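Local coordinates for protein amine oxidase (PDB 3PGB) that probably catalyses the oxidative deamination of primary amines, as a dimeric copper enzyme that carries one topaquinone cofactor per subunit, at residues V500-S505 and L694-V699; A622-L627 and A713-A718; M531-L536 and H626-N631; L382-A387 and A639-Y644; P410-L415 and S477-G482. One frame throughout, in Å; residues are numbered along the deposited sequence.

Contact 1: V500-S505 and L694-V699. With CU (copper (II) ion), chain D.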
# COMPACT_ATOMS: atom_id res chain seq x y z
N VAL A 500 8.25 7.04 1.80
CA VAL A 500 8.20 8.01 0.71
C VAL A 500 7.07 7.61 -0.24
O VAL A 500 7.08 6.51 -0.78
CB VAL A 500 9.53 8.09 -0.06
CG1 VAL A 500 9.50 9.22 -1.08
CG2 VAL A 500 10.70 8.27 0.92
N GLU A 501 6.10 8.50 -0.41
CA GLU A 501 4.92 8.22 -1.24
C GLU A 501 4.67 9.30 -2.28
O GLU A 501 5.00 10.48 -2.08
CB GLU A 501 3.66 8.15 -0.37
CG GLU A 501 3.54 6.91 0.48
CD GLU A 501 2.30 6.96 1.36
OE1 GLU A 501 1.22 7.40 0.87
OE2 GLU A 501 2.40 6.57 2.54
N VAL A 502 4.04 8.89 -3.38
CA VAL A 502 3.43 9.83 -4.31
C VAL A 502 2.04 9.35 -4.67
O VAL A 502 1.80 8.15 -4.82
CB VAL A 502 4.27 10.01 -5.59
CG1 VAL A 502 4.37 8.70 -6.35
CG2 VAL A 502 3.67 11.12 -6.46
N ARG A 503 1.11 10.29 -4.79
CA ARG A 503 -0.16 10.02 -5.41
C ARG A 503 -0.40 11.03 -6.53
O ARG A 503 0.16 12.13 -6.50
CB ARG A 503 -1.30 10.04 -4.39
CG ARG A 503 -1.13 9.09 -3.24
CD ARG A 503 -2.22 9.25 -2.19
NE ARG A 503 -2.15 8.20 -1.19
CZ ARG A 503 -2.80 7.04 -1.25
NH1 ARG A 503 -3.60 6.74 -2.26
NH2 ARG A 503 -2.63 6.15 -0.27
N ALA A 504 -1.21 10.64 -7.51
CA ALA A 504 -1.50 11.48 -8.66
C ALA A 504 -2.99 11.77 -8.76
O ALA A 504 -3.82 10.92 -8.44
CB ALA A 504 -1.01 10.82 -9.93
N SER A 505 -3.30 12.98 -9.19
CA SER A 505 -4.66 13.37 -9.53
C SER A 505 -4.56 14.43 -10.62
O SER A 505 -3.55 14.51 -11.30
CB SER A 505 -5.39 13.91 -8.30
OG SER A 505 -6.76 14.13 -8.58
N LEU A 694 9.65 5.36 -7.81
CA LEU A 694 8.23 5.15 -7.60
C LEU A 694 7.61 5.31 -8.98
O LEU A 694 8.15 6.02 -9.82
CB LEU A 694 7.66 6.18 -6.61
CG LEU A 694 8.30 6.25 -5.22
CD1 LEU A 694 7.40 7.06 -4.29
CD2 LEU A 694 8.56 4.89 -4.63
N GLY A 695 6.49 4.64 -9.23
CA GLY A 695 5.86 4.72 -10.54
C GLY A 695 4.60 3.90 -10.72
O GLY A 695 4.27 3.07 -9.87
N MET A 696 3.91 4.15 -11.83
CA MET A 696 2.62 3.53 -12.13
C MET A 696 2.47 3.32 -13.63
O MET A 696 2.95 4.14 -14.42
CB MET A 696 1.49 4.48 -11.73
CG MET A 696 1.33 4.73 -10.26
SD MET A 696 0.96 6.47 -9.95
CE MET A 696 2.59 7.11 -9.55
N HIS A 697 1.78 2.24 -14.02
CA HIS A 697 1.32 2.08 -15.39
C HIS A 697 -0.11 2.58 -15.40
O HIS A 697 -0.98 2.02 -14.73
CB HIS A 697 1.37 0.62 -15.83
CG HIS A 697 2.72 -0.01 -15.71
ND1 HIS A 697 3.78 0.32 -16.53
CD2 HIS A 697 3.18 -0.97 -14.87
CE1 HIS A 697 4.83 -0.40 -16.19
NE2 HIS A 697 4.49 -1.19 -15.19
N HIS A 698 -0.36 3.64 -16.16
CA HIS A 698 -1.66 4.31 -16.13
C HIS A 698 -2.31 4.28 -17.51
O HIS A 698 -1.88 4.97 -18.43
CB HIS A 698 -1.49 5.75 -15.64
CG HIS A 698 -2.78 6.42 -15.27
ND1 HIS A 698 -2.86 7.78 -15.03
CD2 HIS A 698 -4.03 5.93 -15.11
CE1 HIS A 698 -4.11 8.09 -14.73
NE2 HIS A 698 -4.84 6.99 -14.77
N VAL A 699 -3.34 3.44 -17.63
CA VAL A 699 -4.20 3.39 -18.80
C VAL A 699 -5.55 3.96 -18.38
O VAL A 699 -6.43 3.21 -17.96
CB VAL A 699 -4.36 1.95 -19.33
CG1 VAL A 699 -5.16 1.95 -20.63
CG2 VAL A 699 -2.99 1.31 -19.54
CU CU D . -1.33 9.08 -15.00
O HOH W 1 -2.35 11.34 -15.02
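Val-502 meets Leu-694 and Met-696 through one methyl group. Its CG1 lies 4.0 Å from Leu-694 CD1 and also 4.0 Å from Met-696 CE. CG1 stands between the backbone N and the carbonyl carbon (chi1 63°), and this places it against both partners. The side chains of Val-502 and Leu-694 lie alongside, running opposite ways. Leu-694 CD1 also reaches the backbone, 3.6 Å from Val-500 O. The chain of Met-696 bends at chi2 and chi3, and its methyl closes the far end of this apolar patch. The axes of 500-504 and 694-698 approach to 8.0 Å, 32° from parallel, so the strands touch through side chains and are not paired with each other. Strand 714-722 pairs with 498-504, and strand 532-542 pairs with 686-698 and packs Phe-538 on both Val-500 and Leu-694. Two residues beyond Met-696, His-698 binds the copper ion through ND1 at 2.0 Å. Its NE2 is hydrogen-bonded to Asp-704, which would help fix the rotation of the ring, and His-532 and His-534 complete the three histidines. The side chains that meet here are all apolar. Met-696, between Val-502 and His-534, puts apolar atoms beside a copper ligand, probably as part of its second shell.

Contact 2: A622-L627 and A713-A718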
# COMPACT_ATOMS: atom_id res chain seq x y z
N ALA A 622 3.75 0.43 -1.14
CA ALA A 622 2.55 0.79 -1.90
C ALA A 622 2.66 0.41 -3.37
O ALA A 622 1.87 0.89 -4.19
CB ALA A 622 2.29 2.28 -1.77
N GLY A 623 3.62 -0.44 -3.72
CA GLY A 623 3.81 -0.85 -5.12
C GLY A 623 4.53 0.20 -5.95
O GLY A 623 4.44 1.39 -5.68
N THR A 624 5.27 -0.27 -6.97
CA THR A 624 6.08 0.60 -7.82
C THR A 624 6.17 0.03 -9.23
O THR A 624 5.68 -1.06 -9.50
CB THR A 624 7.52 0.76 -7.26
OG1 THR A 624 8.19 -0.50 -7.27
CG2 THR A 624 7.50 1.30 -5.83
N ALA A 625 6.80 0.79 -10.13
CA ALA A 625 6.97 0.35 -11.51
C ALA A 625 7.97 1.23 -12.24
O ALA A 625 7.96 2.44 -12.08
CB ALA A 625 5.63 0.37 -12.25
N HIS A 626 8.82 0.60 -13.04
CA HIS A 626 9.76 1.35 -13.89
C HIS A 626 9.23 1.43 -15.33
O HIS A 626 8.20 0.82 -15.65
CB HIS A 626 11.15 0.72 -13.84
CG HIS A 626 11.21 -0.68 -14.35
ND1 HIS A 626 11.24 -1.78 -13.51
CD2 HIS A 626 11.27 -1.18 -15.61
CE1 HIS A 626 11.30 -2.88 -14.23
NE2 HIS A 626 11.32 -2.54 -15.51
N LEU A 627 9.95 2.17 -16.18
CA LEU A 627 9.50 2.43 -17.56
C LEU A 627 9.37 1.14 -18.36
O LEU A 627 10.29 0.33 -18.38
CB LEU A 627 10.47 3.40 -18.25
CG LEU A 627 10.23 3.79 -19.71
CD1 LEU A 627 8.89 4.48 -19.91
CD2 LEU A 627 11.36 4.68 -20.21
N ALA A 713 -4.23 5.98 -7.87
CA ALA A 713 -2.98 6.46 -8.47
C ALA A 713 -1.96 6.71 -7.36
O ALA A 713 -1.79 7.83 -6.88
CB ALA A 713 -3.23 7.73 -9.27
N HIS A 714 -1.27 5.65 -6.97
CA HIS A 714 -0.47 5.64 -5.74
C HIS A 714 0.73 4.71 -5.90
O HIS A 714 0.64 3.68 -6.56
CB HIS A 714 -1.36 5.21 -4.58
CG HIS A 714 -0.65 5.05 -3.27
ND1 HIS A 714 0.26 5.98 -2.80
CD2 HIS A 714 -0.74 4.10 -2.31
CE1 HIS A 714 0.71 5.59 -1.62
NE2 HIS A 714 0.12 4.45 -1.30
N SER A 715 1.84 5.11 -5.30
CA SER A 715 3.08 4.37 -5.39
C SER A 715 3.95 4.78 -4.20
O SER A 715 4.01 5.97 -3.86
CB SER A 715 3.79 4.68 -6.71
OG SER A 715 4.99 3.95 -6.84
N GLY A 716 4.60 3.82 -3.56
CA GLY A 716 5.39 4.13 -2.38
C GLY A 716 6.43 3.09 -2.03
O GLY A 716 6.30 1.92 -2.38
N VAL A 717 7.48 3.56 -1.35
CA VAL A 717 8.51 2.70 -0.77
C VAL A 717 8.62 3.03 0.72
O VAL A 717 8.15 4.06 1.17
CB VAL A 717 9.89 2.90 -1.43
CG1 VAL A 717 9.92 2.26 -2.81
CG2 VAL A 717 10.26 4.38 -1.51
N ALA A 718 9.23 2.12 1.47
CA ALA A 718 9.39 2.30 2.90
C ALA A 718 10.76 1.82 3.33
O ALA A 718 11.23 0.77 2.88
CB ALA A 718 8.32 1.56 3.64
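Ala-622 points its CB at the imidazole of His-714, and the two meet obliquely. The nearest ring atom is NE2, 3.1 Å from Ala-622 CB. Ser-715 approaches the other segment with its hydroxyl. Its OG is anti to the backbone N (chi1 -179°) and donates to Gly-623 O at 2.9 Å, in the carbonyl plane and on a lone pair. Gly-716 N donates to the same oxygen at 3.2 Å, tilted 22° from that plane. Two donors therefore grip Gly-623 O. A third bond runs from Ala-622 N to Gly-716 O at 3.2 Å, with the donor above the carbonyl plane. Thr-624 adds its methyl. CG2 makes an apolar contact with Val-717 CG1 at 4.0 Å and also packs 3.7 Å from Gly-716 O. Beyond Thr-624 the chain leads away from the strand. Ser-715 OG also accepts from Gly-695 N, which ties strand 686-698 to this point. Strand 714-722 lies between strands 498-504 and 613-619 and pairs with both. The loop 622-627 follows strand 613-619 and crosses toward the second subunit, where Asn-594 of that subunit bonds to His-626 N.

Contact 3: M531-L536 and H626-N631; sequences MHDHVL and HLTVLN. With CU (copper (II) ion), chain D; NAG (2-acetamido-2-deoxy-beta-D-glucopyranose), chain I.
Asp-533 takes two hydrogen bonds from Thr-628 on a single carboxylate oxygen. Thr-628 OG1 donates at 2.6 Å to the syn lone pair of Asp-533 OD2. Thr-628 N donates to the same OD2 at 2.8 Å, nearly along its C-O axis, with an angle of 151° at the hydrogen. The two side chains cross at about a right angle. Thr-628 OG1 sits beside its own backbone N (chi1 -59°), and both donors can then reach one oxygen. Asp-533 is buried. Its other oxygen, OD1, is hydrogen-bonded to His-697 ND1, so both ends of the carboxylate have partners. This network would be expected to stabilise a negative charge there.

The packing lies next to these bonds. Val-535 points toward the loop, and its CG2 comes within 3.6 Å of Leu-627 N and 4.3 Å of Leu-627 CB. Leu-627 CD1 lies 4.1 Å from Asp-533 OD2. Trp-641 packs on Val-535 as well, and Met-574 of the second subunit packs on both Asp-533 and Thr-628. Farther along the loop, Asn-631 ND2 carries an N-linked GlcNAc.

His-532 and His-534 extend from the side of the strand that faces away from the loop. They bind the copper ion through NE2, at 2.0 Å and 2.1 Å. This is the His-X-His copper motif of copper amine oxidases, completed by His-698 from a neighbouring strand. Asp-533 is the middle residue, and it holds the loop to the back of the metal-binding strand.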
# COMPACT_ATOMS: atom_id res chain seq x y z
N MET A 531 -2.42 6.10 -22.76
CA MET A 531 -1.63 5.32 -21.81
C MET A 531 -0.32 6.01 -21.53
O MET A 531 0.22 6.69 -22.39
CB MET A 531 -1.38 3.91 -22.34
CG MET A 531 -0.64 3.83 -23.67
SD MET A 531 -0.51 2.14 -24.30
CE MET A 531 0.43 1.35 -22.99
N HIS A 532 0.18 5.86 -20.30
CA HIS A 532 1.47 6.43 -19.94
C HIS A 532 2.05 5.78 -18.69
O HIS A 532 1.31 5.27 -17.85
CB HIS A 532 1.37 7.95 -19.75
CG HIS A 532 0.34 8.37 -18.74
ND1 HIS A 532 -0.98 8.58 -19.08
CD2 HIS A 532 0.43 8.59 -17.41
CE1 HIS A 532 -1.66 8.92 -17.99
NE2 HIS A 532 -0.83 8.94 -16.97
N ASP A 533 3.38 5.79 -18.59
CA ASP A 533 4.06 5.36 -17.38
C ASP A 533 4.50 6.58 -16.58
O ASP A 533 5.13 7.50 -17.13
CB ASP A 533 5.29 4.51 -17.71
CG ASP A 533 4.95 3.04 -17.99
OD1 ASP A 533 3.76 2.65 -17.93
OD2 ASP A 533 5.90 2.28 -18.27
N HIS A 534 4.15 6.60 -15.30
CA HIS A 534 4.72 7.55 -14.37
C HIS A 534 5.92 6.86 -13.76
O HIS A 534 5.80 5.75 -13.23
CB HIS A 534 3.74 7.87 -13.25
CG HIS A 534 2.56 8.68 -13.67
ND1 HIS A 534 2.60 10.04 -13.83
CD2 HIS A 534 1.28 8.31 -13.94
CE1 HIS A 534 1.41 10.48 -14.19
NE2 HIS A 534 0.59 9.45 -14.27
N VAL A 535 7.08 7.50 -13.84
CA VAL A 535 8.25 7.02 -13.12
C VAL A 535 8.89 8.22 -12.46
O VAL A 535 9.22 9.19 -13.14
CB VAL A 535 9.27 6.31 -14.04
CG1 VAL A 535 10.36 5.67 -13.22
CG2 VAL A 535 8.59 5.26 -14.91
N LEU A 536 9.01 8.17 -11.14
CA LEU A 536 9.57 9.27 -10.37
C LEU A 536 10.77 8.76 -9.60
O LEU A 536 10.64 7.84 -8.80
CB LEU A 536 8.53 9.86 -9.42
CG LEU A 536 7.30 10.47 -10.10
CD1 LEU A 536 6.18 9.45 -10.24
CD2 LEU A 536 6.80 11.68 -9.32
N HIS A 626 8.82 0.60 -13.04
CA HIS A 626 9.76 1.35 -13.89
C HIS A 626 9.23 1.43 -15.33
O HIS A 626 8.20 0.82 -15.65
CB HIS A 626 11.15 0.72 -13.84
CG HIS A 626 11.21 -0.68 -14.35
ND1 HIS A 626 11.24 -1.78 -13.51
CD2 HIS A 626 11.27 -1.18 -15.61
CE1 HIS A 626 11.30 -2.88 -14.23
NE2 HIS A 626 11.32 -2.54 -15.51
N LEU A 627 9.95 2.17 -16.18
CA LEU A 627 9.50 2.43 -17.56
C LEU A 627 9.37 1.14 -18.36
O LEU A 627 10.29 0.33 -18.38
CB LEU A 627 10.47 3.40 -18.25
CG LEU A 627 10.23 3.79 -19.71
CD1 LEU A 627 8.89 4.48 -19.91
CD2 LEU A 627 11.36 4.68 -20.21
N THR A 628 8.21 0.97 -18.99
CA THR A 628 7.91 -0.21 -19.80
C THR A 628 8.76 -0.21 -21.06
O THR A 628 9.36 -1.23 -21.42
CB THR A 628 6.43 -0.23 -20.23
OG1 THR A 628 5.58 -0.22 -19.08
CG2 THR A 628 6.11 -1.45 -21.10
N VAL A 629 8.80 0.95 -21.72
CA VAL A 629 9.45 1.09 -23.03
C VAL A 629 10.93 0.77 -22.93
O VAL A 629 11.63 1.30 -22.07
CB VAL A 629 9.27 2.52 -23.59
CG1 VAL A 629 9.79 2.61 -25.02
CG2 VAL A 629 7.81 2.96 -23.52
N LEU A 630 11.40 -0.11 -23.81
CA LEU A 630 12.81 -0.50 -23.87
C LEU A 630 13.48 0.33 -24.96
O LEU A 630 12.96 0.46 -26.06
CB LEU A 630 12.93 -1.98 -24.20
CG LEU A 630 12.26 -2.98 -23.25
CD1 LEU A 630 12.33 -4.39 -23.85
CD2 LEU A 630 12.90 -2.93 -21.87
N ASN A 631 14.64 0.90 -24.64
CA ASN A 631 15.37 1.77 -25.57
C ASN A 631 14.46 2.83 -26.23
O ASN A 631 14.46 2.99 -27.45
CB ASN A 631 16.06 0.92 -26.65
CG ASN A 631 17.03 1.72 -27.50
OD1 ASN A 631 17.45 2.83 -27.12
ND2 ASN A 631 17.40 1.17 -28.66
CU CU D . -1.33 9.08 -15.00
C1 NAG I . 18.30 1.82 -29.58
C2 NAG I . 19.57 0.97 -29.72
C3 NAG I . 20.50 1.53 -30.80
C4 NAG I . 19.72 1.85 -32.08
C5 NAG I . 18.46 2.67 -31.78
C6 NAG I . 17.62 2.94 -33.04
C7 NAG I . 20.37 -0.20 -27.70
C8 NAG I . 21.13 -0.07 -26.41
N2 NAG I . 20.27 0.91 -28.44
O3 NAG I . 21.52 0.59 -31.08
O4 NAG I . 20.55 2.54 -32.99
O5 NAG I . 17.67 1.98 -30.83
O6 NAG I . 16.36 2.31 -32.94
O7 NAG I . 19.89 -1.29 -28.03
O HOH W 1 -2.35 11.34 -15.02

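Contact 4: L382-A387 and A639-Y644; sequences LQEALA and AHWAEY
Trp-641 presses the rim of its six-membered ring against Glu-384 and Leu-386, and this is the tight part of the contact. Trp-641 CZ2 lies 3.5 Å from Glu-384 CG, and Trp-641 CH2 lies 3.6 Å from Leu-386 CB. Both approaches are oblique to the indole, while Leu-386 N lies in its plane at the edge. The methyls of Ala-639 and Ala-642 lie over one face of the indole, toward its rim. Leu-386 CD2 also touches Ala-642 CB at 3.7 Å, but it only grazes Ala-639 CB at 4.5 Å. The chain of Glu-384 bends at chi2, and its carboxylate leads away from the loop. OE1 accepts from Ala-385 N at 3.0 Å with its anti lone pair, and OE2 is bonded to Ser-404. The other side of the loop is less enclosed. There the partly exposed His-640 donates a hydrogen bond from ND1 to Glu-643 OE2 at 2.8 Å, and its NE2 is hydrogen-bonded to His-637. Strand 374-389 runs between strands 400-402 and 532-542, antiparallel to both. The loop 639-644 packs against this group, with Trp-641 on Val-535 and Ala-639 on Leu-402. Asn-693 of strand 686-698 bonds to Trp-641 O.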
# COMPACT_ATOMS: atom_id res chain seq x y z
N LEU A 382 13.21 13.95 -4.33
CA LEU A 382 12.81 13.76 -5.72
C LEU A 382 13.94 14.21 -6.66
O LEU A 382 14.61 15.22 -6.42
CB LEU A 382 11.53 14.54 -6.03
CG LEU A 382 10.97 14.47 -7.45
CD1 LEU A 382 10.74 13.01 -7.89
CD2 LEU A 382 9.68 15.28 -7.54
N GLN A 383 14.16 13.43 -7.71
CA GLN A 383 15.22 13.71 -8.66
C GLN A 383 14.68 14.09 -10.04
O GLN A 383 15.22 14.99 -10.68
CB GLN A 383 16.14 12.50 -8.77
CG GLN A 383 16.92 12.26 -7.51
CD GLN A 383 17.92 13.34 -7.27
OE1 GLN A 383 18.88 13.47 -8.02
NE2 GLN A 383 17.69 14.16 -6.26
N GLU A 384 13.64 13.39 -10.48
CA GLU A 384 12.95 13.71 -11.73
C GLU A 384 11.64 12.91 -11.80
O GLU A 384 11.49 11.89 -11.13
CB GLU A 384 13.87 13.37 -12.92
CG GLU A 384 13.31 13.68 -14.30
CD GLU A 384 13.09 15.15 -14.53
OE1 GLU A 384 12.08 15.69 -14.03
OE2 GLU A 384 13.91 15.77 -15.24
N ALA A 385 10.71 13.39 -12.62
CA ALA A 385 9.46 12.66 -12.88
C ALA A 385 9.31 12.45 -14.38
O ALA A 385 9.42 13.40 -15.16
CB ALA A 385 8.26 13.43 -12.35
N LEU A 386 9.07 11.21 -14.78
CA LEU A 386 8.85 10.88 -16.18
C LEU A 386 7.37 10.62 -16.43
O LEU A 386 6.72 9.95 -15.62
CB LEU A 386 9.70 9.67 -16.59
CG LEU A 386 9.47 9.05 -17.97
CD1 LEU A 386 9.49 10.10 -19.06
CD2 LEU A 386 10.50 7.98 -18.24
N ALA A 387 6.85 11.17 -17.53
CA ALA A 387 5.53 10.83 -18.03
C ALA A 387 5.68 10.39 -19.48
O ALA A 387 5.62 11.21 -20.41
CB ALA A 387 4.60 12.02 -17.93
N ALA A 639 16.81 9.74 -19.87
CA ALA A 639 16.23 9.24 -18.62
C ALA A 639 16.58 7.77 -18.39
O ALA A 639 15.69 6.92 -18.30
CB ALA A 639 14.73 9.43 -18.64
N HIS A 640 17.87 7.47 -18.29
CA HIS A 640 18.31 6.08 -18.11
C HIS A 640 18.01 5.53 -16.72
O HIS A 640 18.11 4.33 -16.49
CB HIS A 640 19.80 5.94 -18.39
CG HIS A 640 20.13 5.82 -19.85
ND1 HIS A 640 19.63 4.82 -20.64
CD2 HIS A 640 20.94 6.56 -20.64
CE1 HIS A 640 20.09 4.95 -21.87
NE2 HIS A 640 20.89 6.00 -21.90
N TRP A 641 17.68 6.42 -15.79
CA TRP A 641 17.31 6.03 -14.43
C TRP A 641 15.94 5.35 -14.40
O TRP A 641 15.62 4.64 -13.44
CB TRP A 641 17.30 7.25 -13.50
CG TRP A 641 16.53 8.39 -14.06
CD1 TRP A 641 17.03 9.45 -14.74
CD2 TRP A 641 15.11 8.57 -14.03
NE1 TRP A 641 16.02 10.29 -15.13
CE2 TRP A 641 14.83 9.77 -14.70
CE3 TRP A 641 14.06 7.83 -13.49
CZ2 TRP A 641 13.54 10.26 -14.84
CZ3 TRP A 641 12.77 8.33 -13.62
CH2 TRP A 641 12.52 9.52 -14.30
N ALA A 642 15.13 5.58 -15.43
CA ALA A 642 13.78 5.02 -15.48
C ALA A 642 13.75 3.52 -15.81
O ALA A 642 12.68 2.92 -15.82
CB ALA A 642 12.93 5.78 -16.49
N GLU A 643 14.90 2.91 -16.07
CA GLU A 643 14.94 1.56 -16.62
C GLU A 643 14.94 0.42 -15.60
O GLU A 643 14.78 -0.74 -15.98
CB GLU A 643 16.14 1.41 -17.56
CG GLU A 643 16.14 2.45 -18.68
CD GLU A 643 17.34 2.33 -19.60
OE1 GLU A 643 18.19 1.45 -19.38
OE2 GLU A 643 17.41 3.14 -20.55
N TYR A 644 15.13 0.74 -14.31
CA TYR A 644 15.11 -0.26 -13.23
C TYR A 644 14.43 0.29 -11.97
O TYR A 644 14.33 1.51 -11.80
CB TYR A 644 16.53 -0.74 -12.89
CG TYR A 644 17.28 -1.38 -14.05
CD1 TYR A 644 17.38 -2.76 -14.16
CD2 TYR A 644 17.88 -0.59 -15.03
CE1 TYR A 644 18.07 -3.35 -15.23
CE2 TYR A 644 18.56 -1.16 -16.10
CZ TYR A 644 18.64 -2.54 -16.19
OH TYR A 644 19.31 -3.11 -17.25

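Contact 5: P410-L415 and S477-G482; sequences PYAFEL and SVSTIG
Tyr-411 turns its ring obliquely to Ile-481 and Thr-480. Its CD2 lies 4.1 Å from Ile-481 CG1, and these two side chains cross at about a right angle. Tyr-411 CG is anti to its carbonyl carbon (chi1 -50°), which sets CG 3.7 Å from Thr-480 O. Pro-410 CB lies over one face of the tyrosine ring, toward the rim. Phe-413 CZ sits at the edge of that ring, in its plane. The ring of Phe-413 in turn has Tyr-411 CA over the centre of one face. Phe-413 CE2 is 4.0 Å from Thr-480 O, again at an oblique angle.

The backbones are joined by a bond from Thr-480 N to Tyr-411 O at 2.9 Å, with an angle of 163° at the hydrogen. Ser-479 CA makes a CH...O contact to the same oxygen. A second one runs from Ala-412 CA to Val-478 O at 3.4 Å. At the far end Leu-415 CD2 packs on Val-478 CB at 3.8 Å. Arg-458 of the second subunit packs on Val-478 and Thr-480.

Ala-412 is the centre of an inverse gamma turn, with a weak bond from Phe-413 N to Tyr-411 O. The strand 464-479 ends beside this turn. Two residues after Gly-482 comes the topaquinone position, Tyr-484, and Ile-481 packs on Asp-403, the predicted proton acceptor. This is consistent with a place at the edge of the copper amine oxidase active site.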
# COMPACT_ATOMS: atom_id res chain seq x y z
N PRO A 410 8.24 25.80 -8.82
CA PRO A 410 7.37 26.90 -9.24
C PRO A 410 5.87 26.62 -9.09
O PRO A 410 5.07 27.55 -8.96
CB PRO A 410 7.71 27.08 -10.73
CG PRO A 410 9.04 26.50 -10.89
CD PRO A 410 9.10 25.35 -9.93
N TYR A 411 5.50 25.34 -9.12
CA TYR A 411 4.10 24.95 -9.07
C TYR A 411 3.76 24.23 -7.77
O TYR A 411 2.79 23.47 -7.71
CB TYR A 411 3.76 24.09 -10.28
CG TYR A 411 4.21 24.72 -11.58
CD1 TYR A 411 3.51 25.79 -12.13
CD2 TYR A 411 5.35 24.27 -12.23
CE1 TYR A 411 3.93 26.39 -13.31
CE2 TYR A 411 5.78 24.86 -13.41
CZ TYR A 411 5.06 25.92 -13.94
OH TYR A 411 5.47 26.50 -15.11
N ALA A 412 4.54 24.48 -6.73
CA ALA A 412 4.23 23.99 -5.39
C ALA A 412 3.30 25.00 -4.69
O ALA A 412 3.69 25.63 -3.71
CB ALA A 412 5.50 23.77 -4.58
N PHE A 413 2.08 25.14 -5.21
CA PHE A 413 1.15 26.17 -4.77
C PHE A 413 0.68 26.00 -3.33
O PHE A 413 0.89 24.96 -2.72
CB PHE A 413 -0.08 26.19 -5.68
CG PHE A 413 0.22 26.52 -7.12
CD1 PHE A 413 0.90 27.69 -7.45
CD2 PHE A 413 -0.20 25.68 -8.14
CE1 PHE A 413 1.17 28.00 -8.78
CE2 PHE A 413 0.06 25.99 -9.47
CZ PHE A 413 0.74 27.14 -9.79
N GLU A 414 0.04 27.03 -2.79
CA GLU A 414 -0.51 26.98 -1.44
C GLU A 414 -1.54 25.85 -1.35
O GLU A 414 -2.32 25.64 -2.27
CB GLU A 414 -1.15 28.34 -1.08
CG GLU A 414 -1.85 28.40 0.29
CD GLU A 414 -2.26 29.81 0.68
OE1 GLU A 414 -2.31 30.70 -0.20
OE2 GLU A 414 -2.56 30.03 1.87
N LEU A 415 -1.52 25.13 -0.23
CA LEU A 415 -2.43 24.01 -0.01
C LEU A 415 -3.77 24.50 0.53
O LEU A 415 -3.84 25.53 1.20
CB LEU A 415 -1.80 23.03 0.99
CG LEU A 415 -0.44 22.48 0.60
CD1 LEU A 415 0.11 21.55 1.67
CD2 LEU A 415 -0.53 21.74 -0.73
N SER A 477 4.18 18.01 0.35
CA SER A 477 4.17 19.04 -0.67
C SER A 477 3.29 18.56 -1.81
O SER A 477 3.12 17.35 -2.01
CB SER A 477 5.58 19.30 -1.19
OG SER A 477 5.56 20.16 -2.32
N VAL A 478 2.71 19.50 -2.55
CA VAL A 478 1.95 19.18 -3.74
C VAL A 478 2.34 20.13 -4.84
O VAL A 478 2.20 21.34 -4.69
CB VAL A 478 0.43 19.31 -3.51
CG1 VAL A 478 -0.32 19.07 -4.82
CG2 VAL A 478 -0.03 18.35 -2.42
N SER A 479 2.85 19.58 -5.94
CA SER A 479 3.16 20.36 -7.14
C SER A 479 2.13 20.06 -8.21
O SER A 479 1.78 18.90 -8.43
CB SER A 479 4.55 20.03 -7.66
OG SER A 479 5.56 20.63 -6.87
N THR A 480 1.63 21.10 -8.86
CA THR A 480 0.68 20.96 -9.95
C THR A 480 1.29 21.54 -11.22
O THR A 480 1.15 22.73 -11.49
CB THR A 480 -0.66 21.64 -9.65
OG1 THR A 480 -1.21 21.12 -8.44
CG2 THR A 480 -1.65 21.42 -10.79
N ILE A 481 1.95 20.69 -11.99
CA ILE A 481 2.59 21.08 -13.24
C ILE A 481 1.58 20.94 -14.37
O ILE A 481 1.27 19.82 -14.80
CB ILE A 481 3.81 20.20 -13.56
CG1 ILE A 481 4.82 20.24 -12.41
CG2 ILE A 481 4.46 20.65 -14.87
CD1 ILE A 481 5.67 19.00 -12.32
N GLY A 482 1.06 22.07 -14.84
CA GLY A 482 0.02 22.06 -15.86
C GLY A 482 -1.16 21.22 -15.39
O GLY A 482 -1.84 21.58 -14.43

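How the contacts relate
All five contacts lie in the copper amine oxidase enzyme domain. Along the chain, contact 5 is nested inside the loop closed by contact 4. Contact 3 is nested inside both contact 4 and contact 1. Contacts 1 and 2 interleave, with centres about 6 Å apart. The centres of contacts 3 and 4 are about 9 Å apart, on the neighbouring strands 532-542 and 374-389. Contact 5 is more remote, its centre about 16 Å from that of contact 1 and about 23 Å from that of contact 3. The long loop between strands 613-619 and 646-650 supplies one segment each to contacts 2, 3 and 4. Contacts 1 and 3 share the copper ion, so distant chain parts build one metal site.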